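Sulfate transporter 4.1, chloroplastic (PDB 7LHV) cotransports sulfate with protons across a membrane as an SLC26/SulP-family carrier and may help regulate sulfate assimilation. Local coordinates at the interface of chains A and B. Residues are numbered along the deposited sequence; one frame, centred on the assembly and turned at random. Chains: chain A/B, Sulfate transporter 4.1, chloroplastic.

Contacts 1 and 3 lie about 11 Å apart between the centres of their C-alpha atoms and share helix 477-496 of chain A: A:Ser488, A:Phe491 and A:Val492 receive the STAS domain of chain B, while A:Ala490, A:Ile493 and A:His494 face the membrane part of chain B. Contact 2, about 23 Å from contact 1 and 19 Å from contact 3, repeats the Ser-Phe pair with the chains exchanged, as B:Ser205 and A:Phe539, and adds a polar cluster. Together they join each STAS domain to the opposite membrane domain and the membrane domains to each other, as expected for the swapped SLC26 dimer.

Contact 1: the interface of chains A and B. Residues chain A 203-205, 488, 491-492; chain B 539-540.
The ring of B:Phe539 is received by A:Phe203, A:Ser205, A:Phe491 and A:Val492, largely through apolar contacts. A:Ser205 lays CB on one face, 3.5 Å above the ring plane and shifted toward the rim, a CH-pi contact. A serine suits this place because its small methylene lets the backbone come close to the ring. At the rim, CB of A:Phe491 lies in the ring plane, 3.7 Å from CZ of B:Phe539; here the stem of A:Phe491, not its aromatic ring, does the touching. The methyl CG2 of A:Val492 stands beside its own backbone N (chi1 161° for the other branch, CG1), and reaches CE1 of B:Phe539 at 3.7 Å. The same methyl meets CB of B:Ala540 at 3.9 Å, where a small side chain lets the STAS loop lie close to the helix.

A second kind of contact brings backbone oxygens to the ring edge, and it is probably weakly electrostatic. The carbonyl oxygens of A:Phe203 and A:Ser488 lie in the ring plane, with A:Ser488 O 4.0 Å from CZ of B:Phe539. An aromatic edge, slightly positive, probably suits such oxygens better than a face would.

In the fold, B:Phe539 and B:Ala540 belong to the loop between strand 527-533 and helix 542-560 of the STAS domain. They enter the angle between helix 477-496 of chain A and the loop leading into its helix 206-229, where the membrane domain of chain A meets the STAS domain of chain B.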
loop_
_atom_site.group_PDB
_atom_site.type_symbol
_atom_site.label_atom_id
_atom_site.label_comp_id
_atom_site.label_asym_id
_atom_site.label_seq_id
_atom_site.Cartn_x
_atom_site.Cartn_y
_atom_site.Cartn_z
ATOM N N PHE A 203 9.446 2.081 -1.746
ATOM C CA PHE A 203 8.456 3.009 -2.271
ATOM C C PHE A 203 8.277 4.237 -1.391
ATOM O O PHE A 203 7.616 5.189 -1.814
ATOM C CB PHE A 203 7.106 2.305 -2.453
ATOM C CG PHE A 203 6.368 2.062 -1.167
ATOM C CD1 PHE A 203 6.583 0.907 -0.440
ATOM C CD2 PHE A 203 5.458 2.986 -0.686
ATOM C CE1 PHE A 203 5.910 0.682 0.741
ATOM C CE2 PHE A 203 4.789 2.765 0.493
ATOM C CZ PHE A 203 5.013 1.611 1.207
ATOM N N ILE A 204 8.837 4.233 -0.182
ATOM C CA ILE A 204 8.665 5.354 0.733
ATOM C C ILE A 204 9.473 6.543 0.233
ATOM O O ILE A 204 10.664 6.418 -0.078
ATOM C CB ILE A 204 9.074 4.953 2.156
ATOM C CG1 ILE A 204 8.255 3.749 2.614
ATOM C CG2 ILE A 204 8.883 6.112 3.109
ATOM C CD1 ILE A 204 8.743 3.128 3.891
ATOM N N SER A 205 8.826 7.702 0.150
ATOM C CA SER A 205 9.469 8.883 -0.400
ATOM C C SER A 205 10.609 9.343 0.497
ATOM O O SER A 205 10.606 9.120 1.709
ATOM C CB SER A 205 8.454 10.010 -0.575
ATOM O OG SER A 205 7.984 10.469 0.675
ATOM N N SER A 488 2.764 7.746 2.026
ATOM C CA SER A 488 3.477 7.251 0.854
ATOM C C SER A 488 2.637 6.237 0.086
ATOM O O SER A 488 2.572 6.281 -1.149
ATOM C CB SER A 488 4.810 6.638 1.272
ATOM O OG SER A 488 5.696 7.636 1.744
ATOM N N PHE A 491 -0.165 8.047 -1.789
ATOM C CA PHE A 491 0.272 8.727 -3.005
ATOM C C PHE A 491 0.648 7.731 -4.098
ATOM O O PHE A 491 0.404 7.984 -5.284
ATOM C CB PHE A 491 1.424 9.670 -2.681
ATOM C CG PHE A 491 0.968 11.011 -2.197
ATOM C CD1 PHE A 491 0.328 11.887 -3.052
ATOM C CD2 PHE A 491 1.143 11.380 -0.878
ATOM C CE1 PHE A 491 -0.108 13.113 -2.604
ATOM C CE2 PHE A 491 0.708 12.605 -0.425
ATOM C CZ PHE A 491 0.083 13.473 -1.290
ATOM N N VAL A 492 1.219 6.583 -3.721
ATOM C CA VAL A 492 1.488 5.535 -4.705
ATOM C C VAL A 492 0.186 5.042 -5.323
ATOM O O VAL A 492 0.084 4.871 -6.546
ATOM C CB VAL A 492 2.274 4.382 -4.054
ATOM C CG1 VAL A 492 2.165 3.124 -4.891
ATOM C CG2 VAL A 492 3.725 4.771 -3.873
ATOM N N PHE B 539 8.663 9.273 -6.589
ATOM C CA PHE B 539 9.477 8.648 -5.552
ATOM C C PHE B 539 9.404 7.128 -5.568
ATOM O O PHE B 539 10.324 6.476 -5.067
ATOM C CB PHE B 539 9.076 9.163 -4.169
ATOM C CG PHE B 539 7.614 9.025 -3.863
ATOM C CD1 PHE B 539 7.122 7.864 -3.299
ATOM C CD2 PHE B 539 6.738 10.065 -4.114
ATOM C CE1 PHE B 539 5.783 7.735 -3.006
ATOM C CE2 PHE B 539 5.397 9.938 -3.823
ATOM C CZ PHE B 539 4.921 8.773 -3.269
ATOM N N ALA B 540 8.337 6.547 -6.118
ATOM C CA ALA B 540 8.195 5.095 -6.065
ATOM C C ALA B 540 9.127 4.400 -7.052
ATOM O O ALA B 540 9.739 3.380 -6.715
ATOM C CB ALA B 540 6.745 4.695 -6.328
#

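Contact 2: the interface of chains A and B. Residues chain A 539, 583-585; chain B 205, 458, 460-461.
B:Asp461, helical at phi/psi -65/-37° in the first turn of helix 459-474, faces A:Ser584, the first residue of helix 584-599, so two helix N-terminal ends meet. A:Asp583, A:Ser584 and A:Ser585 form the Asp-Ser-Ser segment that opens a helix of the STAS domain, in an SLC26/SulP transporter. The hydroxyl OG of A:Ser584 donates to carboxylate OD2 of B:Asp461 at 2.6 Å, arriving on the anti side and somewhat out of the carboxylate plane; the backbone N of A:Ser584 adds a weak bond. A short serine suits the helix start, bringing hydroxyl and backbone N to one oxygen. The other oxygen, OD1 of B:Asp461, is gripped side-on by its neighbour B:Arg460, through NE at 3.3 Å and NH2 at 3.0 Å. An aspartate suits this position because its two oxygens serve A:Ser584 and B:Arg460 at once. A bend at chi3 (74°) folds the long arginine chain back to make this grip, with OD1 in the guanidinium plane. Thus positioned, NH2 of B:Arg460 forms a long salt bridge to OD2 of A:Asp583, 3.4 Å away, the two flat groups standing nearly perpendicular. The arginine probably offsets the nearness of the A:Asp583 and B:Asp461 carboxylates. With an alanine in place of B:Asp461, OG of A:Ser584 would probably lose its acceptor and the B:Arg460 guanidinium, without its OD1 anchor, would probably be freer to swing away from A:Asp583. CZ of B:Arg460 also lies at the edge of the A:Phe539 ring, in its plane, 3.9 Å from CE2.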
loop_
_atom_site.group_PDB
_atom_site.type_symbol
_atom_site.label_atom_id
_atom_site.label_comp_id
_atom_site.label_asym_id
_atom_site.label_seq_id
_atom_site.Cartn_x
_atom_site.Cartn_y
_atom_site.Cartn_z
ATOM N N PHE A 539 -5.253 -4.303 -12.583
ATOM C CA PHE A 539 -6.409 -4.176 -11.701
ATOM C C PHE A 539 -6.462 -2.840 -10.974
ATOM O O PHE A 539 -7.546 -2.427 -10.553
ATOM C CB PHE A 539 -6.435 -5.314 -10.680
ATOM C CG PHE A 539 -5.168 -5.460 -9.891
ATOM C CD1 PHE A 539 -4.984 -4.749 -8.721
ATOM C CD2 PHE A 539 -4.174 -6.327 -10.304
ATOM C CE1 PHE A 539 -3.827 -4.886 -7.987
ATOM C CE2 PHE A 539 -3.015 -6.466 -9.572
ATOM C CZ PHE A 539 -2.843 -5.745 -8.413
ATOM N N ASP A 583 -3.903 -7.564 -17.895
ATOM C CA ASP A 583 -4.282 -8.710 -17.090
ATOM C C ASP A 583 -5.726 -9.112 -17.397
ATOM O O ASP A 583 -6.345 -8.625 -18.344
ATOM C CB ASP A 583 -4.078 -8.398 -15.607
ATOM C CG ASP A 583 -4.903 -7.226 -15.139
ATOM O OD1 ASP A 583 -5.421 -6.487 -15.999
ATOM O OD2 ASP A 583 -5.034 -7.038 -13.913
ATOM N N SER A 584 -6.265 -10.026 -16.588
ATOM C CA SER A 584 -7.628 -10.506 -16.799
ATOM C C SER A 584 -8.653 -9.397 -16.605
ATOM O O SER A 584 -9.645 -9.320 -17.341
ATOM C CB SER A 584 -7.919 -11.663 -15.851
ATOM O OG SER A 584 -8.087 -11.185 -14.530
ATOM N N SER A 585 -8.448 -8.543 -15.600
ATOM C CA SER A 585 -9.375 -7.439 -15.376
ATOM C C SER A 585 -9.451 -6.536 -16.596
ATOM O O SER A 585 -10.524 -6.024 -16.938
ATOM C CB SER A 585 -8.957 -6.640 -14.143
ATOM O OG SER A 585 -8.915 -7.464 -12.991
ATOM N N SER B 205 -7.720 -6.090 -6.368
ATOM C CA SER B 205 -8.049 -6.814 -7.584
ATOM C C SER B 205 -9.375 -7.545 -7.435
ATOM O O SER B 205 -9.783 -7.920 -6.335
ATOM C CB SER B 205 -6.941 -7.805 -7.932
ATOM O OG SER B 205 -6.864 -8.837 -6.971
ATOM N N ASP B 458 -5.119 -15.520 -17.015
ATOM C CA ASP B 458 -4.066 -14.902 -16.213
ATOM C C ASP B 458 -3.799 -15.760 -14.985
ATOM O O ASP B 458 -4.602 -15.772 -14.049
ATOM C CB ASP B 458 -4.457 -13.483 -15.805
ATOM C CG ASP B 458 -3.272 -12.664 -15.342
ATOM O OD1 ASP B 458 -2.141 -13.188 -15.356
ATOM O OD2 ASP B 458 -3.473 -11.497 -14.954
ATOM N N ARG B 460 -1.424 -15.425 -12.714
ATOM C CA ARG B 460 -1.159 -14.651 -11.506
ATOM C C ARG B 460 -2.456 -14.316 -10.777
ATOM O O ARG B 460 -2.541 -14.439 -9.549
ATOM C CB ARG B 460 -0.395 -13.375 -11.855
ATOM C CG ARG B 460 -0.117 -12.475 -10.666
ATOM C CD ARG B 460 0.033 -11.030 -11.098
ATOM N NE ARG B 460 -1.252 -10.431 -11.435
ATOM C CZ ARG B 460 -1.406 -9.203 -11.912
ATOM N NH1 ARG B 460 -0.370 -8.409 -12.125
ATOM N NH2 ARG B 460 -2.631 -8.763 -12.186
ATOM N N ASP B 461 -3.479 -13.900 -11.525
ATOM C CA ASP B 461 -4.780 -13.639 -10.924
ATOM C C ASP B 461 -5.394 -14.918 -10.374
ATOM O O ASP B 461 -6.049 -14.899 -9.327
ATOM C CB ASP B 461 -5.710 -12.991 -11.945
ATOM C CG ASP B 461 -5.306 -11.572 -12.285
ATOM O OD1 ASP B 461 -4.483 -10.994 -11.548
ATOM O OD2 ASP B 461 -5.816 -11.031 -13.286
#

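Contact 3: the interface of chains A and B. Residues chain A 490, 493-494; chain B 199-200.
Two first torsions bring A:His494 and B:Trp199 together: the imidazole of A:His494 extends opposite its main-chain nitrogen (chi1 -179°), while the indole of B:Trp199 stands between its own backbone N and carbonyl carbon (chi1 51°) and projects its six-membered ring toward chain A. The two rings meet edge to face, their planes 71° apart and their centroids 5.2 Å from each other. CD2 of A:His494 lies over one face of the indole, toward its rim, and CB of A:His494 touches the far end of the ring, 3.7 Å from CZ3 of B:Trp199. A histidine probably suits this place, since its flat ring and methylene both bring C-H groups to the aromatic surface. The opposite face of the indole is covered within its own chain by CG of B:Leu200, which helps to hold the ring in position. At the edge, the carbonyl O of A:Ala490 lies in the indole plane, 3.7 Å from CZ3 of B:Trp199. The small side chain at A:Ala490 lets a leucine of the partner chain come close: CD2 of B:Leu200 is 4.0 Å from CA of A:Ala490. A:Ile493 adds its branch CG2, 4.0 Å from the backbone O of B:Trp199.

Several of these residues also line sites for modelled lipids, which may come from purification. The patch links helix 477-496 of one membrane domain to 3-10 helix 198-200 of the other, and so probably helps to hold the two transport units together as a dimer.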
loop_
_atom_site.group_PDB
_atom_site.type_symbol
_atom_site.label_atom_id
_atom_site.label_comp_id
_atom_site.label_asym_id
_atom_site.label_seq_id
_atom_site.Cartn_x
_atom_site.Cartn_y
_atom_site.Cartn_z
ATOM N N ALA A 490 -0.649 6.056 0.126
ATOM C CA ALA A 490 -1.768 6.776 -0.464
ATOM C C ALA A 490 -1.356 7.450 -1.760
ATOM O O ALA A 490 -2.102 7.426 -2.742
ATOM C CB ALA A 490 -2.313 7.804 0.525
ATOM N N ILE A 493 -0.831 4.816 -4.493
ATOM C CA ILE A 493 -2.120 4.340 -4.984
ATOM C C ILE A 493 -2.792 5.402 -5.844
ATOM O O ILE A 493 -3.410 5.089 -6.866
ATOM C CB ILE A 493 -3.007 3.911 -3.802
ATOM C CG1 ILE A 493 -2.461 2.627 -3.179
ATOM C CG2 ILE A 493 -4.441 3.715 -4.247
ATOM C CD1 ILE A 493 -3.054 2.308 -1.838
ATOM N N HIS A 494 -2.686 6.672 -5.449
ATOM C CA HIS A 494 -3.257 7.744 -6.253
ATOM C C HIS A 494 -2.591 7.826 -7.619
ATOM O O HIS A 494 -3.264 8.042 -8.631
ATOM C CB HIS A 494 -3.132 9.077 -5.521
ATOM C CG HIS A 494 -3.723 10.230 -6.268
ATOM N ND1 HIS A 494 -2.976 11.044 -7.091
ATOM C CD2 HIS A 494 -4.988 10.709 -6.313
ATOM C CE1 HIS A 494 -3.756 11.973 -7.613
ATOM N NE2 HIS A 494 -4.980 11.793 -7.157
ATOM N N TRP B 199 -11.347 6.052 -3.776
ATOM C CA TRP B 199 -10.316 5.502 -4.648
ATOM C C TRP B 199 -9.206 4.804 -3.873
ATOM O O TRP B 199 -8.426 4.059 -4.474
ATOM C CB TRP B 199 -9.720 6.606 -5.521
ATOM C CG TRP B 199 -9.277 7.799 -4.744
ATOM C CD1 TRP B 199 -10.007 8.917 -4.476
ATOM C CD2 TRP B 199 -8.007 7.988 -4.113
ATOM N NE1 TRP B 199 -9.268 9.794 -3.724
ATOM C CE2 TRP B 199 -8.037 9.247 -3.487
ATOM C CE3 TRP B 199 -6.847 7.216 -4.019
ATOM C CZ2 TRP B 199 -6.953 9.750 -2.777
ATOM C CZ3 TRP B 199 -5.773 7.717 -3.316
ATOM C CH2 TRP B 199 -5.833 8.972 -2.704
ATOM N N LEU B 200 -9.114 5.025 -2.562
ATOM C CA LEU B 200 -8.084 4.375 -1.759
ATOM C C LEU B 200 -8.313 2.881 -1.599
ATOM O O LEU B 200 -7.394 2.176 -1.172
ATOM C CB LEU B 200 -8.007 5.022 -0.376
ATOM C CG LEU B 200 -6.997 6.151 -0.194
ATOM C CD1 LEU B 200 -7.203 6.820 1.151
ATOM C CD2 LEU B 200 -5.581 5.625 -0.322
#